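Local coordinates for protein 336aa long hypothetical dTDP-glucose 4,6-dehydratase (Pyrococcus horikoshii, PDB 2HUN) that binds NAD and probably acts as a dTDP-glucose 4,6-dehydratase of the extended short-chain dehydrogenase/reductase type, at residues A[98-111]-A[151-165]. Residues are numbered along the deposited sequence; the frame is centred on the assembly and turned at random.
Sequences FLHSNVIGTYTLLE and YSATKAASDMLVLGW. With NAD (nicotinamide-adenine-dinucleotide), chain C.
F98 and Y151 pack together near the N-terminal ends of helices 96-116 and 150-168, whose segments 98-111 and 151-165 run side by side in the same direction, their axes 8.0 Å apart at an angle of 8°; V103 and S158 bring the backbones nearest, with CA atoms 4.9 Å apart. T154 is the knob among F98, L99, N102 and V103. Its OG1, turned between the backbone N and carbonyl carbon (chi1 54°), receives N102 ND2 at 2.9 Å in a nearly straight bond lying in the amide plane; N102 OD1 is held by the backbone N of E85, so both ends of the amide are fixed. S158 CB packs against N102 O, itself bonded by T106 OG1. Further along, V103 CG2 meets A157 CB, while L110 CD1 reaches the L161 backbone and V162 CG2. L110 CB lies over the five-membered ring of W165, 4.1 Å from its centroid. The indole NE1 donates in its own ring plane to E111 OE1 at 2.7 Å, reaching the anti side of the carboxylate but tilted 27° out of its plane; OE2 pairs with R114. At the cofactor end, Y151 OH bonds O2D of NAD (2.7 Å) and K155 NZ bonds O3D (2.9 Å), the Tyr-x-x-x-Lys arrangement of short-chain dehydrogenases; one water links K155 NZ to S158 OG. S101 OG accepts from adenine N6A. Strand 121-127 of the Rossmann sheet lies under the pair, H124 touching T106 and V162, and helix 88-93 covers F98 and Y151, whereas L99, Y107, E111 and W165 pack against the second subunit.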
loop_
_atom_site.group_PDB
_atom_site.type_symbol
_atom_site.label_atom_id
_atom_site.label_comp_id
_atom_site.label_asym_id
_atom_site.label_seq_id
_atom_site.Cartn_x
_atom_site.Cartn_y
_atom_site.Cartn_z
ATOM N N PHE A 98 -10.475 -9.638 0.094
ATOM C CA PHE A 98 -10.061 -8.256 0.306
ATOM C C PHE A 98 -9.099 -7.723 -0.752
ATOM O O PHE A 98 -9.197 -6.559 -1.148
ATOM C CB PHE A 98 -9.515 -8.124 1.725
ATOM C CG PHE A 98 -10.545 -8.452 2.773
ATOM C CD1 PHE A 98 -11.018 -9.752 2.911
ATOM C CD2 PHE A 98 -11.102 -7.455 3.560
ATOM C CE1 PHE A 98 -12.039 -10.053 3.815
ATOM C CE2 PHE A 98 -12.115 -7.745 4.463
ATOM C CZ PHE A 98 -12.585 -9.047 4.590
ATOM N N LEU A 99 -8.195 -8.573 -1.228
ATOM C CA LEU A 99 -7.258 -8.170 -2.274
ATOM C C LEU A 99 -8.071 -7.778 -3.507
ATOM O O LEU A 99 -7.812 -6.755 -4.146
ATOM C CB LEU A 99 -6.327 -9.331 -2.646
ATOM C CG LEU A 99 -5.370 -9.085 -3.819
ATOM C CD1 LEU A 99 -4.220 -8.203 -3.362
ATOM C CD2 LEU A 99 -4.837 -10.417 -4.336
ATOM N N HIS A 100 -9.067 -8.600 -3.826
ATOM C CA HIS A 100 -9.910 -8.361 -4.992
ATOM C C HIS A 100 -10.727 -7.072 -4.953
ATOM O O HIS A 100 -10.640 -6.247 -5.861
ATOM C CB HIS A 100 -10.872 -9.524 -5.200
ATOM C CG HIS A 100 -11.814 -9.315 -6.343
ATOM N ND1 HIS A 100 -11.426 -9.445 -7.658
ATOM C CD2 HIS A 100 -13.117 -8.948 -6.368
ATOM C CE1 HIS A 100 -12.452 -9.173 -8.446
ATOM N NE2 HIS A 100 -13.490 -8.867 -7.688
ATOM N N SER A 101 -11.542 -6.909 -3.917
ATOM C CA SER A 101 -12.378 -5.719 -3.810
ATOM C C SER A 101 -11.611 -4.451 -3.439
ATOM O O SER A 101 -11.849 -3.390 -4.019
ATOM C CB SER A 101 -13.508 -5.940 -2.791
ATOM O OG SER A 101 -14.462 -6.887 -3.253
ATOM N N ASN A 102 -10.691 -4.557 -2.484
ATOM C CA ASN A 102 -9.950 -3.377 -2.042
ATOM C C ASN A 102 -8.808 -2.970 -2.965
ATOM O O ASN A 102 -8.717 -1.809 -3.357
ATOM C CB ASN A 102 -9.430 -3.586 -0.616
ATOM C CG ASN A 102 -10.553 -3.871 0.372
ATOM O OD1 ASN A 102 -11.722 -3.630 0.079
ATOM N ND2 ASN A 102 -10.200 -4.376 1.547
ATOM N N VAL A 103 -7.942 -3.915 -3.315
ATOM C CA VAL A 103 -6.821 -3.610 -4.193
ATOM C C VAL A 103 -7.180 -3.647 -5.677
ATOM O O VAL A 103 -7.048 -2.634 -6.362
ATOM C CB VAL A 103 -5.635 -4.563 -3.950
ATOM C CG1 VAL A 103 -4.511 -4.238 -4.927
ATOM C CG2 VAL A 103 -5.130 -4.418 -2.511
ATOM N N ILE A 104 -7.635 -4.797 -6.177
ATOM C CA ILE A 104 -7.980 -4.893 -7.596
ATOM C C ILE A 104 -9.103 -3.919 -7.946
ATOM O O ILE A 104 -9.071 -3.266 -8.982
ATOM C CB ILE A 104 -8.420 -6.329 -7.985
ATOM C CG1 ILE A 104 -7.324 -7.331 -7.625
ATOM C CG2 ILE A 104 -8.711 -6.401 -9.485
ATOM C CD1 ILE A 104 -5.989 -7.045 -8.262
ATOM N N GLY A 105 -10.090 -3.817 -7.068
ATOM C CA GLY A 105 -11.196 -2.915 -7.315
ATOM C C GLY A 105 -10.751 -1.471 -7.460
ATOM O O GLY A 105 -11.212 -0.761 -8.357
ATOM N N THR A 106 -9.857 -1.022 -6.581
ATOM C CA THR A 106 -9.396 0.355 -6.661
ATOM C C THR A 106 -8.537 0.553 -7.911
ATOM O O THR A 106 -8.637 1.575 -8.587
ATOM C CB THR A 106 -8.617 0.746 -5.399
ATOM O OG1 THR A 106 -9.479 0.606 -4.261
ATOM C CG2 THR A 106 -8.136 2.191 -5.492
ATOM N N TYR A 107 -7.706 -0.436 -8.209
ATOM C CA TYR A 107 -6.850 -0.420 -9.397
ATOM C C TYR A 107 -7.713 -0.240 -10.649
ATOM O O TYR A 107 -7.424 0.598 -11.504
ATOM C CB TYR A 107 -6.089 -1.745 -9.504
ATOM C CG TYR A 107 -5.446 -2.005 -10.856
ATOM C CD1 TYR A 107 -4.249 -1.380 -11.220
ATOM C CD2 TYR A 107 -6.038 -2.877 -11.771
ATOM C CE1 TYR A 107 -3.656 -1.622 -12.463
ATOM C CE2 TYR A 107 -5.455 -3.124 -13.019
ATOM C CZ TYR A 107 -4.265 -2.495 -13.357
ATOM O OH TYR A 107 -3.676 -2.746 -14.579
ATOM N N THR A 108 -8.770 -1.043 -10.745
ATOM C CA THR A 108 -9.678 -1.001 -11.888
ATOM C C THR A 108 -10.334 0.369 -12.044
ATOM O O THR A 108 -10.478 0.876 -13.155
ATOM C CB THR A 108 -10.783 -2.069 -11.756
ATOM O OG1 THR A 108 -10.183 -3.348 -11.509
ATOM C CG2 THR A 108 -11.603 -2.148 -13.042
ATOM N N LEU A 109 -10.734 0.960 -10.925
ATOM C CA LEU A 109 -11.355 2.272 -10.944
ATOM C C LEU A 109 -10.332 3.298 -11.432
ATOM O O LEU A 109 -10.653 4.160 -12.252
ATOM C CB LEU A 109 -11.842 2.642 -9.540
ATOM C CG LEU A 109 -12.878 3.762 -9.458
ATOM C CD1 LEU A 109 -14.167 3.291 -10.123
ATOM C CD2 LEU A 109 -13.135 4.130 -8.001
ATOM N N LEU A 110 -9.103 3.202 -10.929
ATOM C CA LEU A 110 -8.039 4.125 -11.327
ATOM C C LEU A 110 -7.760 3.992 -12.825
ATOM O O LEU A 110 -7.590 4.986 -13.526
ATOM C CB LEU A 110 -6.761 3.853 -10.516
ATOM C CG LEU A 110 -6.803 4.312 -9.049
ATOM C CD1 LEU A 110 -5.597 3.787 -8.276
ATOM C CD2 LEU A 110 -6.854 5.835 -9.007
ATOM N N GLU A 111 -7.713 2.761 -13.315
ATOM C CA GLU A 111 -7.461 2.547 -14.734
ATOM C C GLU A 111 -8.576 3.135 -15.584
ATOM O O GLU A 111 -8.310 3.801 -16.582
ATOM C CB GLU A 111 -7.301 1.055 -15.034
ATOM C CG GLU A 111 -5.898 0.512 -14.758
ATOM C CD GLU A 111 -4.834 1.158 -15.640
ATOM O OE1 GLU A 111 -4.309 2.233 -15.280
ATOM O OE2 GLU A 111 -4.531 0.590 -16.706
ATOM N N TYR A 151 -7.205 -6.874 5.914
ATOM C CA TYR A 151 -8.157 -5.835 5.568
ATOM C C TYR A 151 -7.467 -4.472 5.482
ATOM O O TYR A 151 -7.560 -3.789 4.461
ATOM C CB TYR A 151 -9.286 -5.757 6.604
ATOM C CG TYR A 151 -10.010 -4.425 6.605
ATOM C CD1 TYR A 151 -10.718 -3.993 5.484
ATOM C CD2 TYR A 151 -9.955 -3.578 7.715
ATOM C CE1 TYR A 151 -11.352 -2.749 5.461
ATOM C CE2 TYR A 151 -10.591 -2.327 7.703
ATOM C CZ TYR A 151 -11.286 -1.921 6.573
ATOM O OH TYR A 151 -11.935 -0.700 6.545
ATOM N N SER A 152 -6.785 -4.075 6.554
ATOM C CA SER A 152 -6.129 -2.773 6.567
ATOM C C SER A 152 -4.920 -2.742 5.631
ATOM O O SER A 152 -4.568 -1.692 5.100
ATOM C CB SER A 152 -5.733 -2.368 8.002
ATOM O OG SER A 152 -4.833 -3.289 8.597
ATOM N N ALA A 153 -4.302 -3.895 5.405
ATOM C CA ALA A 153 -3.149 -3.952 4.513
ATOM C C ALA A 153 -3.603 -3.741 3.069
ATOM O O ALA A 153 -2.887 -3.119 2.269
ATOM C CB ALA A 153 -2.432 -5.287 4.652
ATOM N N THR A 154 -4.784 -4.259 2.733
ATOM C CA THR A 154 -5.309 -4.099 1.380
ATOM C C THR A 154 -5.841 -2.679 1.195
ATOM O O THR A 154 -5.752 -2.113 0.107
ATOM C CB THR A 154 -6.409 -5.140 1.059
ATOM O OG1 THR A 154 -7.441 -5.093 2.055
ATOM C CG2 THR A 154 -5.806 -6.535 1.031
ATOM N N LYS A 155 -6.389 -2.094 2.254
ATOM C CA LYS A 155 -6.860 -0.717 2.157
ATOM C C LYS A 155 -5.618 0.158 1.960
ATOM O O LYS A 155 -5.622 1.074 1.139
ATOM C CB LYS A 155 -7.598 -0.286 3.428
ATOM C CG LYS A 155 -8.987 -0.899 3.590
ATOM C CD LYS A 155 -9.952 -0.465 2.480
ATOM C CE LYS A 155 -10.290 1.022 2.576
ATOM N NZ LYS A 155 -11.180 1.476 1.459
ATOM N N ALA A 156 -4.558 -0.136 2.714
ATOM C CA ALA A 156 -3.300 0.615 2.634
ATOM C C ALA A 156 -2.700 0.486 1.244
ATOM O O ALA A 156 -2.224 1.465 0.678
ATOM C CB ALA A 156 -2.299 0.107 3.677
ATOM N N ALA A 157 -2.728 -0.728 0.700
ATOM C CA ALA A 157 -2.208 -0.982 -0.635
ATOM C C ALA A 157 -2.985 -0.171 -1.660
ATOM O O ALA A 157 -2.394 0.364 -2.600
ATOM C CB ALA A 157 -2.301 -2.469 -0.972
ATOM N N SER A 158 -4.305 -0.079 -1.492
ATOM C CA SER A 158 -5.114 0.688 -2.433
ATOM C C SER A 158 -4.759 2.171 -2.350
ATOM O O SER A 158 -4.714 2.851 -3.373
ATOM C CB SER A 158 -6.621 0.468 -2.199
ATOM O OG SER A 158 -7.080 1.039 -0.986
ATOM N N ASP A 159 -4.500 2.676 -1.145
ATOM C CA ASP A 159 -4.115 4.085 -0.995
ATOM C C ASP A 159 -2.863 4.369 -1.837
ATOM O O ASP A 159 -2.786 5.377 -2.543
ATOM C CB ASP A 159 -3.798 4.423 0.471
ATOM C CG ASP A 159 -5.036 4.507 1.342
ATOM O OD1 ASP A 159 -6.137 4.217 0.841
ATOM O OD2 ASP A 159 -4.905 4.867 2.536
ATOM N N MET A 160 -1.878 3.482 -1.751
ATOM C CA MET A 160 -0.631 3.658 -2.486
ATOM C C MET A 160 -0.849 3.743 -3.999
ATOM O O MET A 160 -0.214 4.566 -4.676
ATOM C CB MET A 160 0.359 2.523 -2.154
ATOM C CG MET A 160 0.814 2.485 -0.696
ATOM S SD MET A 160 1.424 4.086 -0.081
ATOM C CE MET A 160 -0.013 4.769 0.648
ATOM N N LEU A 161 -1.738 2.902 -4.532
ATOM C CA LEU A 161 -2.010 2.925 -5.969
ATOM C C LEU A 161 -2.606 4.274 -6.348
ATOM O O LEU A 161 -2.226 4.867 -7.354
ATOM C CB LEU A 161 -2.979 1.806 -6.372
ATOM C CG LEU A 161 -2.531 0.370 -6.084
ATOM C CD1 LEU A 161 -3.576 -0.607 -6.614
ATOM C CD2 LEU A 161 -1.184 0.110 -6.727
ATOM N N VAL A 162 -3.532 4.767 -5.533
ATOM C CA VAL A 162 -4.146 6.056 -5.815
ATOM C C VAL A 162 -3.107 7.175 -5.865
ATOM O O VAL A 162 -3.148 8.018 -6.755
ATOM C CB VAL A 162 -5.226 6.412 -4.772
ATOM C CG1 VAL A 162 -5.723 7.828 -4.998
ATOM C CG2 VAL A 162 -6.385 5.440 -4.890
ATOM N N LEU A 163 -2.180 7.186 -4.913
ATOM C CA LEU A 163 -1.145 8.213 -4.884
ATOM C C LEU A 163 -0.292 8.137 -6.153
ATOM O O LEU A 163 -0.004 9.153 -6.782
ATOM C CB LEU A 163 -0.261 8.035 -3.646
ATOM C CG LEU A 163 -0.924 8.308 -2.285
ATOM C CD1 LEU A 163 0.041 7.982 -1.151
ATOM C CD2 LEU A 163 -1.352 9.757 -2.212
ATOM N N GLY A 164 0.082 6.921 -6.532
ATOM C CA GLY A 164 0.907 6.718 -7.711
ATOM C C GLY A 164 0.245 7.078 -9.025
ATOM O O GLY A 164 0.830 7.786 -9.847
ATOM N N TRP A 165 -0.968 6.580 -9.233
ATOM C CA TRP A 165 -1.712 6.851 -10.462
ATOM C C TRP A 165 -2.013 8.342 -10.616
ATOM O O TRP A 165 -1.950 8.889 -11.715
ATOM C CB TRP A 165 -3.017 6.052 -10.472
ATOM C CG TRP A 165 -2.968 4.791 -11.308
ATOM C CD1 TRP A 165 -3.669 4.546 -12.453
ATOM C CD2 TRP A 165 -2.211 3.602 -11.042
ATOM N NE1 TRP A 165 -3.403 3.282 -12.916
ATOM C CE2 TRP A 165 -2.511 2.677 -12.070
ATOM C CE3 TRP A 165 -1.311 3.226 -10.035
ATOM C CZ2 TRP A 165 -1.945 1.398 -12.119
ATOM C CZ3 TRP A 165 -0.746 1.953 -10.084
ATOM C CH2 TRP A 165 -1.068 1.055 -11.122
HETATM P PA NAD C . -20.271 -1.560 4.403
HETATM O O1A NAD C . -19.707 -2.901 4.616
HETATM O O2A NAD C . -21.507 -1.157 5.133
HETATM O O5B NAD C . -20.584 -1.422 2.836
HETATM C C5B NAD C . -19.609 -1.655 1.809
HETATM C C4B NAD C . -20.408 -1.535 0.505
HETATM O O4B NAD C . -19.537 -1.695 -0.632
HETATM C C3B NAD C . -21.490 -2.648 0.403
HETATM O O3B NAD C . -22.742 -2.090 -0.028
HETATM C C2B NAD C . -20.855 -3.662 -0.566
HETATM O O2B NAD C . -21.756 -4.487 -1.304
HETATM C C1B NAD C . -20.003 -2.757 -1.458
HETATM N N9A NAD C . -18.837 -3.434 -2.068
HETATM C C8A NAD C . -17.861 -4.132 -1.457
HETATM N N7A NAD C . -16.999 -4.576 -2.371
HETATM C C5A NAD C . -17.408 -4.169 -3.569
HETATM C C6A NAD C . -16.928 -4.323 -4.899
HETATM N N6A NAD C . -15.830 -5.002 -5.203
HETATM N N1A NAD C . -17.682 -3.715 -5.931
HETATM C C2A NAD C . -18.851 -2.998 -5.633
HETATM N N3A NAD C . -19.303 -2.857 -4.380
HETATM C C4A NAD C . -18.589 -3.432 -3.377
HETATM O O3 NAD C . -19.142 -0.583 4.949
HETATM P PN NAD C . -18.972 0.979 5.143
HETATM O O1N NAD C . -18.729 1.082 6.611
HETATM O O2N NAD C . -20.143 1.734 4.653
HETATM O O5D NAD C . -17.563 1.332 4.433
HETATM C C5D NAD C . -17.410 2.301 3.392
HETATM C C4D NAD C . -15.911 2.680 3.278
HETATM O O4D NAD C . -15.495 3.460 4.411
HETATM C C3D NAD C . -14.997 1.451 3.187
HETATM O O3D NAD C . -13.997 1.701 2.165
HETATM C C2D NAD C . -14.371 1.362 4.607
HETATM O O2D NAD C . -13.071 0.770 4.533
HETATM C C1D NAD C . -14.361 2.822 5.030
HETATM N N1N NAD C . -14.421 3.053 6.488
HETATM C C2N NAD C . -15.581 2.734 7.271
HETATM C C3N NAD C . -15.560 2.997 8.652
HETATM C C7N NAD C . -16.777 2.690 9.555
HETATM O O7N NAD C . -16.771 3.102 10.722
HETATM N N7N NAD C . -17.805 2.011 9.061
HETATM C C4N NAD C . -14.408 3.564 9.254
HETATM C C5N NAD C . -13.277 3.868 8.468
HETATM C C6N NAD C . -13.270 3.620 7.086
HETATM O O HOH W 1 -9.992 0.118 -0.817
#